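Local coordinates for protein dipeptide Epimerase (Enterococcus faecalis V583, PDB 3JVA) that binds a magnesium ion and belongs to the mandelate racemase/muconate lactonizing enzyme family, with the barrel domain of the enolase superfamily, at residues Asn127-Asp132 / Ala303-Ala308; Ile299-Ala304 / Asp320-Leu325. One frame throughout, in Å; residues are numbered along the deposited sequence.

How the interactions relate
Interactions 1 and 2 use overlapping parts of helix 298-310, share Ala-303 and Ala-304, and have centres about 10 Å apart. Along the chain, strand 128-134 comes first, then the helix, with the turns used in interaction 2 preceding those of interaction 1, and finally the 320-325 loop after strand 314-317. Interaction 1 sets the helix against the first strand of the barrel; interaction 2 sets it against the loop that leaves the last. The two contacts also touch directly: Thr-131 CG2 lies 4.0 Å from Phe-323 CE2. One helix thus meets elements that belong to the two strands at the closure of the barrel, 128-134 and 314-317.

Interaction 1: Asn127-Asp132 / Ala303-Ala308; sequences NQVITD and AAAHLA
With chi1 at 61°, Val-129 places CG1 in the crowded position between its own backbone N and carbonyl carbon and CG2 anti to the N, and this fork of two methyls meets Ala-305 and Ala-308 one turn apart on the helix. CG1 takes the upstream turn, 4.2 Å from Ala-305 CB. It also lies 4.0 Å from Ala-305 O, a loose approach rather than a polar bond. CG2 reaches the next turn, 4.1 Å from Ala-308 CB.

The contact is small, 111 Å² in all, and made by apolar side chains, without a polar bond between the segments. A beta-branched valine suits an extended strand and offers two methyls at once, while alanine keeps the helix surface low, so that the backbones approach to 6.7 Å between the CA atoms of Val-129 and Ala-305. Ala-308 also touches Ile-290 of strand 287-290, and Ala-305 touches Leu-344.

Further along the strand, buried Thr-131 uses its hydroxyl on the backbone. OG1 donates to Asp-132 O over 2.8 Å, the hydroxyl tilted 18° from the carbonyl plane, and Leu-319 N is a second partner. Asp-132 OD2 forms a salt bridge with Arg-187 NH1, which probably offsets the nearby carboxylate of Asp-318.

Val-129 also touches Ala-317 of strand 314-317, and Asp-132 is joined to Ala-317 by backbone bonding. The arrangement is that of a beta/alpha barrel of the enolase superfamily at its closing seam, where the first strand packs on the helix that connects the seventh strand to the eighth.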
loop_
_atom_site.group_PDB
_atom_site.type_symbol
_atom_site.label_atom_id
_atom_site.label_comp_id
_atom_site.label_asym_id
_atom_site.label_seq_id
_atom_site.Cartn_x
_atom_site.Cartn_y
_atom_site.Cartn_z
ATOM N N ASN B 127 36.276 20.504 -16.524
ATOM C CA ASN B 127 37.402 20.998 -15.735
ATOM C C ASN B 127 37.097 22.371 -15.145
ATOM O O ASN B 127 37.996 23.091 -14.719
ATOM C CB ASN B 127 38.663 21.078 -16.598
ATOM C CG ASN B 127 38.544 22.095 -17.714
ATOM O OD1 ASN B 127 37.483 22.673 -17.933
ATOM N ND2 ASN B 127 39.637 22.311 -18.434
ATOM N N GLN B 128 35.820 22.729 -15.125
ATOM C CA GLN B 128 35.402 24.013 -14.582
ATOM C C GLN B 128 33.945 23.914 -14.152
ATOM O O GLN B 128 33.241 22.978 -14.535
ATOM C CB GLN B 128 35.553 25.106 -15.645
ATOM C CG GLN B 128 34.607 24.939 -16.828
ATOM C CD GLN B 128 34.879 25.932 -17.948
ATOM O OE1 GLN B 128 34.046 26.129 -18.827
ATOM N NE2 GLN B 128 36.055 26.548 -17.925
ATOM N N VAL B 129 33.492 24.879 -13.360
ATOM C CA VAL B 129 32.110 24.878 -12.905
ATOM C C VAL B 129 31.635 26.292 -12.583
ATOM O O VAL B 129 32.388 27.111 -12.067
ATOM C CB VAL B 129 31.939 23.953 -11.670
ATOM C CG1 VAL B 129 32.793 24.446 -10.520
ATOM C CG2 VAL B 129 30.471 23.874 -11.274
ATOM N N ILE B 130 30.384 26.574 -12.927
ATOM C CA ILE B 130 29.780 27.877 -12.682
ATOM C C ILE B 130 29.083 27.899 -11.332
ATOM O O ILE B 130 28.265 27.033 -11.035
ATOM C CB ILE B 130 28.730 28.213 -13.762
ATOM C CG1 ILE B 130 29.406 28.310 -15.132
ATOM C CG2 ILE B 130 28.019 29.520 -13.409
ATOM C CD1 ILE B 130 28.433 28.416 -16.290
ATOM N N THR B 131 29.404 28.887 -10.511
ATOM C CA THR B 131 28.761 28.992 -9.214
ATOM C C THR B 131 27.888 30.227 -9.128
ATOM O O THR B 131 28.090 31.201 -9.860
ATOM C CB THR B 131 29.782 29.069 -8.059
ATOM O OG1 THR B 131 29.077 29.238 -6.823
ATOM C CG2 THR B 131 30.734 30.253 -8.249
ATOM N N ASP B 132 26.896 30.173 -8.247
ATOM C CA ASP B 132 26.045 31.329 -8.026
ATOM C C ASP B 132 26.779 32.088 -6.932
ATOM O O ASP B 132 27.906 31.739 -6.566
ATOM C CB ASP B 132 24.653 30.915 -7.507
ATOM C CG ASP B 132 24.709 30.173 -6.166
ATOM O OD1 ASP B 132 25.603 30.459 -5.335
ATOM O OD2 ASP B 132 23.835 29.311 -5.930
ATOM N N ALA B 303 37.639 21.332 -3.086
ATOM C CA ALA B 303 37.285 19.923 -3.163
ATOM C C ALA B 303 35.904 19.798 -3.805
ATOM O O ALA B 303 35.703 19.009 -4.727
ATOM C CB ALA B 303 37.283 19.300 -1.764
ATOM N N ALA B 304 34.957 20.595 -3.324
ATOM C CA ALA B 304 33.600 20.557 -3.861
ATOM C C ALA B 304 33.554 20.922 -5.345
ATOM O O ALA B 304 32.794 20.326 -6.107
ATOM C CB ALA B 304 32.693 21.490 -3.053
ATOM N N ALA B 305 34.369 21.892 -5.755
ATOM C CA ALA B 305 34.398 22.327 -7.147
ATOM C C ALA B 305 34.916 21.224 -8.071
ATOM O O ALA B 305 34.385 21.024 -9.162
ATOM C CB ALA B 305 35.251 23.591 -7.287
ATOM N N HIS B 306 35.951 20.507 -7.639
ATOM C CA HIS B 306 36.485 19.411 -8.446
ATOM C C HIS B 306 35.414 18.336 -8.609
ATOM O O HIS B 306 35.234 17.786 -9.690
ATOM C CB HIS B 306 37.737 18.821 -7.783
ATOM C CG HIS B 306 38.989 19.592 -8.076
ATOM N ND1 HIS B 306 39.846 19.255 -9.100
ATOM C CD2 HIS B 306 39.494 20.718 -7.517
ATOM C CE1 HIS B 306 40.826 20.138 -9.159
ATOM N NE2 HIS B 306 40.636 21.038 -8.210
ATOM N N LEU B 307 34.703 18.038 -7.527
ATOM C CA LEU B 307 33.643 17.039 -7.574
ATOM C C LEU B 307 32.509 17.486 -8.501
ATOM O O LEU B 307 32.029 16.708 -9.329
ATOM C CB LEU B 307 33.074 16.803 -6.175
ATOM C CG LEU B 307 31.888 15.830 -6.135
ATOM C CD1 LEU B 307 32.303 14.465 -6.694
ATOM C CD2 LEU B 307 31.391 15.696 -4.709
ATOM N N ALA B 308 32.084 18.735 -8.347
ATOM C CA ALA B 308 30.998 19.280 -9.158
ATOM C C ALA B 308 31.373 19.255 -10.635
ATOM O O ALA B 308 30.589 18.821 -11.479
ATOM C CB ALA B 308 30.683 20.705 -8.718
#

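Interaction 2: Ile299-Ala304 / Asp320-Leu325; sequences IGITAA and DATFGL
Ile-301 reaches from the helix onto Ala-321 and Thr-322, and this packing joins the segment after the last strand of the beta/alpha barrel to the helix before that strand. At the start of the segment, Ile-299 looks the other way, packing on Tyr-45 of strand 43-48 and Ile-104 of helix 96-114, so the helix also faces the N-terminal domain. Gly-300 follows and contributes its backbone N, in the first turn of the helix, bonded to the Glu-47 carboxylate.

Ile-301 supplies the helix's side of the contact. CG1 stands anti to the carbonyl carbon, beside the backbone N (chi1 -71°), and the bend at chi2 (-64°) brings CD1 round so that CG1 and CD1 both lie against the CB of Ala-321, each at 3.7 Å. Such a branched chain suits the place because it can fill the step between two successive residues of a short 3-10 turn: CD1 lies 3.9 Å from Ala-321 N, while CB is 4.0 Å from Thr-322 CG2.

Thr-302 satisfies its buried hydroxyl within its surroundings, bonding to Thr-298 O one turn back and to Val-334 N. Ala-303 and Ala-304 then turn to other neighbours, Ile-104 and Leu-319.

In the opposing turn, Phe-323 N bonds to Asp-320 O at 3.1 Å. Asp-320 OD2 accepts a hydrogen bond from Thr-134 N; the side chain of Asp-320 is about 10 Å from the magnesium ion. Threonine serves two purposes at position 322: its hydroxyl OG1, set between the backbone N and the carbonyl carbon (chi1 67°), hydrogen-bonds to Ser-335 O, and its methyl, anti to the carbonyl carbon, is left for the helix, Thr-322 CG2 lying 4.1 Å from Ile-301 CG2.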
loop_
_atom_site.group_PDB
_atom_site.type_symbol
_atom_site.label_atom_id
_atom_site.label_comp_id
_atom_site.label_asym_id
_atom_site.label_seq_id
_atom_site.Cartn_x
_atom_site.Cartn_y
_atom_site.Cartn_z
ATOM N N ILE B 299 40.016 25.239 0.942
ATOM C CA ILE B 299 40.125 23.795 0.751
ATOM C C ILE B 299 38.766 23.124 0.522
ATOM O O ILE B 299 38.591 22.365 -0.434
ATOM C CB ILE B 299 40.820 23.140 1.947
ATOM C CG1 ILE B 299 42.234 23.715 2.094
ATOM C CG2 ILE B 299 40.874 21.627 1.748
ATOM C CD1 ILE B 299 42.937 23.320 3.381
ATOM N N GLY B 300 37.809 23.403 1.397
ATOM C CA GLY B 300 36.492 22.812 1.242
ATOM C C GLY B 300 35.849 23.177 -0.085
ATOM O O GLY B 300 35.257 22.330 -0.759
ATOM N N ILE B 301 35.969 24.443 -0.470
ATOM C CA ILE B 301 35.383 24.905 -1.716
ATOM C C ILE B 301 36.037 24.242 -2.919
ATOM O O ILE B 301 35.356 23.835 -3.860
ATOM C CB ILE B 301 35.515 26.441 -1.864
ATOM C CG1 ILE B 301 34.579 27.142 -0.873
ATOM C CG2 ILE B 301 35.217 26.851 -3.297
ATOM C CD1 ILE B 301 33.088 26.875 -1.127
ATOM N N THR B 302 37.359 24.134 -2.888
ATOM C CA THR B 302 38.084 23.539 -4.000
ATOM C C THR B 302 37.722 22.071 -4.187
ATOM O O THR B 302 37.499 21.617 -5.314
ATOM C CB THR B 302 39.604 23.709 -3.797
ATOM O OG1 THR B 302 39.894 25.109 -3.672
ATOM C CG2 THR B 302 40.377 23.148 -4.990
ATOM N N ALA B 303 37.639 21.332 -3.086
ATOM C CA ALA B 303 37.285 19.923 -3.163
ATOM C C ALA B 303 35.904 19.798 -3.805
ATOM O O ALA B 303 35.703 19.009 -4.727
ATOM C CB ALA B 303 37.283 19.300 -1.764
ATOM N N ALA B 304 34.957 20.595 -3.324
ATOM C CA ALA B 304 33.600 20.557 -3.861
ATOM C C ALA B 304 33.554 20.922 -5.345
ATOM O O ALA B 304 32.794 20.326 -6.107
ATOM C CB ALA B 304 32.693 21.490 -3.053
ATOM N N ASP B 320 30.430 29.737 -3.001
ATOM C CA ASP B 320 30.863 31.128 -2.940
ATOM C C ASP B 320 31.599 31.547 -1.672
ATOM O O ASP B 320 31.866 32.730 -1.478
ATOM C CB ASP B 320 29.630 32.020 -3.109
ATOM C CG ASP B 320 28.602 31.808 -2.007
ATOM O OD1 ASP B 320 28.690 30.791 -1.275
ATOM O OD2 ASP B 320 27.694 32.651 -1.874
ATOM N N ALA B 321 31.941 30.592 -0.813
ATOM C CA ALA B 321 32.612 30.934 0.438
ATOM C C ALA B 321 33.907 31.741 0.296
ATOM O O ALA B 321 34.156 32.642 1.097
ATOM C CB ALA B 321 32.872 29.670 1.256
ATOM N N THR B 322 34.732 31.442 -0.705
ATOM C CA THR B 322 35.985 32.183 -0.836
ATOM C C THR B 322 35.774 33.658 -1.145
ATOM O O THR B 322 36.628 34.489 -0.823
ATOM C CB THR B 322 36.930 31.591 -1.916
ATOM O OG1 THR B 322 36.363 31.766 -3.221
ATOM C CG2 THR B 322 37.174 30.107 -1.659
ATOM N N PHE B 323 34.635 33.986 -1.751
ATOM C CA PHE B 323 34.343 35.374 -2.106
ATOM C C PHE B 323 34.092 36.266 -0.897
ATOM O O PHE B 323 34.176 37.491 -0.999
ATOM C CB PHE B 323 33.120 35.455 -3.031
ATOM C CG PHE B 323 33.171 34.521 -4.204
ATOM C CD1 PHE B 323 34.383 34.128 -4.759
ATOM C CD2 PHE B 323 31.992 34.053 -4.775
ATOM C CE1 PHE B 323 34.421 33.280 -5.866
ATOM C CE2 PHE B 323 32.017 33.207 -5.881
ATOM C CZ PHE B 323 33.230 32.821 -6.427
ATOM N N GLY B 324 33.776 35.657 0.243
ATOM C CA GLY B 324 33.514 36.438 1.440
ATOM C C GLY B 324 34.614 36.406 2.485
ATOM O O GLY B 324 34.401 36.838 3.619
ATOM N N LEU B 325 35.787 35.901 2.113
ATOM C CA LEU B 325 36.917 35.813 3.039
ATOM C C LEU B 325 37.821 37.044 2.938
ATOM O O LEU B 325 38.103 37.520 1.840
ATOM C CB LEU B 325 37.745 34.561 2.731
ATOM C CG LEU B 325 37.040 33.200 2.774
ATOM C CD1 LEU B 325 38.045 32.103 2.452
ATOM C CD2 LEU B 325 36.423 32.973 4.148
#